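Local atomic coordinates of ZYG-9 (Caenorhabditis elegans, PDB entry 2OF3), a protein that plays a major role in organizing microtubules and spindle poles during meiosis and mitosis in the one-cell embryo, and belongs to the XMAP215 family of TOG-domain microtubule-associated proteins. Residues Trp91-Phe96 / Ser131-Tyr136. Numbering follows the deposited sequence.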
# COMPACT_ATOMS: atom_id res chain seq x y z
N TRP A 91 12.26 -5.83 -0.08
CA TRP A 91 13.17 -5.56 1.02
C TRP A 91 12.58 -4.54 2.01
O TRP A 91 12.69 -4.73 3.21
CB TRP A 91 14.51 -5.07 0.46
CG TRP A 91 15.53 -4.87 1.55
CD1 TRP A 91 16.38 -5.82 2.07
CD2 TRP A 91 15.77 -3.64 2.30
NE1 TRP A 91 17.14 -5.24 3.08
CE2 TRP A 91 16.80 -3.92 3.24
CE3 TRP A 91 15.21 -2.33 2.26
CZ2 TRP A 91 17.31 -2.92 4.15
CZ3 TRP A 91 15.71 -1.33 3.15
CH2 TRP A 91 16.76 -1.65 4.09
N CYS A 92 11.95 -3.47 1.52
CA CYS A 92 11.24 -2.51 2.35
C CYS A 92 10.11 -3.17 3.15
O CYS A 92 9.93 -2.82 4.32
CB CYS A 92 10.68 -1.35 1.50
SG CYS A 92 11.99 -0.24 0.77
N THR A 93 9.37 -4.15 2.58
CA THR A 93 8.33 -4.79 3.37
C THR A 93 8.89 -5.53 4.59
O THR A 93 8.20 -5.63 5.60
CB THR A 93 7.41 -5.79 2.56
OG1 THR A 93 8.22 -6.90 2.12
CG2 THR A 93 6.78 -5.13 1.35
N LEU A 94 10.12 -6.07 4.48
CA LEU A 94 10.79 -6.74 5.60
C LEU A 94 11.01 -5.76 6.75
O LEU A 94 10.82 -6.11 7.94
CB LEU A 94 12.11 -7.35 5.14
CG LEU A 94 12.13 -8.43 4.06
CD1 LEU A 94 13.54 -8.91 3.89
CD2 LEU A 94 11.23 -9.58 4.45
N ARG A 95 11.39 -4.54 6.39
CA ARG A 95 11.48 -3.42 7.34
C ARG A 95 10.18 -3.01 7.96
O ARG A 95 10.19 -2.46 9.04
CB ARG A 95 12.13 -2.18 6.71
CG ARG A 95 13.48 -2.44 6.08
CD ARG A 95 14.47 -3.01 7.11
NE ARG A 95 15.12 -4.13 6.46
CZ ARG A 95 15.15 -5.37 6.90
NH1 ARG A 95 14.66 -5.71 8.05
NH2 ARG A 95 15.74 -6.27 6.17
N PHE A 96 9.05 -3.28 7.33
CA PHE A 96 7.75 -3.02 7.96
C PHE A 96 7.43 -3.88 9.19
O PHE A 96 6.52 -3.55 9.94
CB PHE A 96 6.58 -3.10 6.94
CG PHE A 96 6.66 -2.07 5.83
CD1 PHE A 96 7.47 -0.94 5.96
CD2 PHE A 96 5.95 -2.24 4.65
CE1 PHE A 96 7.57 0.03 4.92
CE2 PHE A 96 6.02 -1.30 3.59
CZ PHE A 96 6.86 -0.15 3.74
N SER A 131 0.72 -6.63 -5.47
CA SER A 131 0.26 -7.51 -4.38
C SER A 131 1.36 -7.77 -3.42
O SER A 131 1.11 -7.98 -2.26
CB SER A 131 -0.11 -8.88 -4.97
OG SER A 131 -1.50 -8.85 -5.11
N ALA A 132 2.59 -7.83 -3.90
CA ALA A 132 3.77 -8.03 -3.01
C ALA A 132 4.02 -6.82 -2.12
O ALA A 132 4.62 -6.96 -1.09
CB ALA A 132 5.03 -8.32 -3.84
N PHE A 133 3.61 -5.61 -2.51
CA PHE A 133 4.00 -4.42 -1.75
C PHE A 133 2.85 -3.81 -0.94
O PHE A 133 2.99 -3.55 0.27
CB PHE A 133 4.62 -3.33 -2.67
CG PHE A 133 5.03 -2.07 -1.90
CD1 PHE A 133 5.96 -2.14 -0.84
CD2 PHE A 133 4.49 -0.84 -2.21
CE1 PHE A 133 6.36 -0.97 -0.10
CE2 PHE A 133 4.88 0.33 -1.48
CZ PHE A 133 5.79 0.25 -0.43
N VAL A 134 1.74 -3.53 -1.62
CA VAL A 134 0.65 -2.75 -1.06
C VAL A 134 0.07 -3.31 0.23
O VAL A 134 -0.12 -2.53 1.14
CB VAL A 134 -0.44 -2.39 -2.13
CG1 VAL A 134 -1.68 -1.62 -1.46
CG2 VAL A 134 0.20 -1.55 -3.23
N PRO A 135 -0.26 -4.62 0.32
CA PRO A 135 -0.81 -5.15 1.56
C PRO A 135 0.09 -4.91 2.76
O PRO A 135 -0.44 -4.70 3.91
CB PRO A 135 -1.03 -6.65 1.24
CG PRO A 135 -1.31 -6.66 -0.21
CD PRO A 135 -0.26 -5.66 -0.72
N TYR A 136 1.40 -4.89 2.55
CA TYR A 136 2.30 -4.64 3.70
C TYR A 136 2.42 -3.17 4.00
O TYR A 136 2.54 -2.79 5.16
CB TYR A 136 3.68 -5.22 3.46
CG TYR A 136 3.57 -6.69 3.24
CD1 TYR A 136 3.33 -7.55 4.31
CD2 TYR A 136 3.65 -7.22 1.94
CE1 TYR A 136 3.16 -8.95 4.11
CE2 TYR A 136 3.48 -8.63 1.70
CZ TYR A 136 3.25 -9.45 2.80
OH TYR A 136 3.09 -10.78 2.59
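F96 brings one edge of its ring up to Y136, with Y136 CB in the F96 ring plane, 3.9 Å from F96 CD2; the carbonyl Y136 O comes obliquely to within 3.5 Å of F96 CD2. One face of the same ring carries C92 O from the preceding turn, 3.5 Å above the plane and toward the rim. The F133 ring takes T93 CG2 at its edge, 3.8 Å from F133 CD1, and the Y136 ring has A132 O in its plane at the edge. These groups join helices 85-95 and 127-139 of the all-helical TOG domain, a HEAT-like array; the two short segments run nearly parallel (21°), their axes 9.7 Å apart. V107 of helix 101-120 also touches C92 and F96, and C111 touches F133. The long directions of the F96 and F133 side chains cross at about a right angle, the rings meeting obliquely, F96 CE2 3.7 Å from F133 CE1. An alanine in place of F96 would probably open a gap beside F133 and Y136 CB and leave the F133 ring freer to turn. T93 is the central wedge: its CG2, anti to the carbonyl carbon, reaches between F133 and Y136, within 3.8 Å of Y136 CB. With chi1 at 65°, T93 OG1 is hydrogen-bonded to K90 O and W26 NE1, and the CG2 methyl is set against F133, Y136 and A132 O. Y136 OH is hydrogen-bonded to F28 O. The packing buries A132 O without a hydrogen-bonding partner; its closest neighbour across the interface is the methyl T93 CG2, at 3.7 Å.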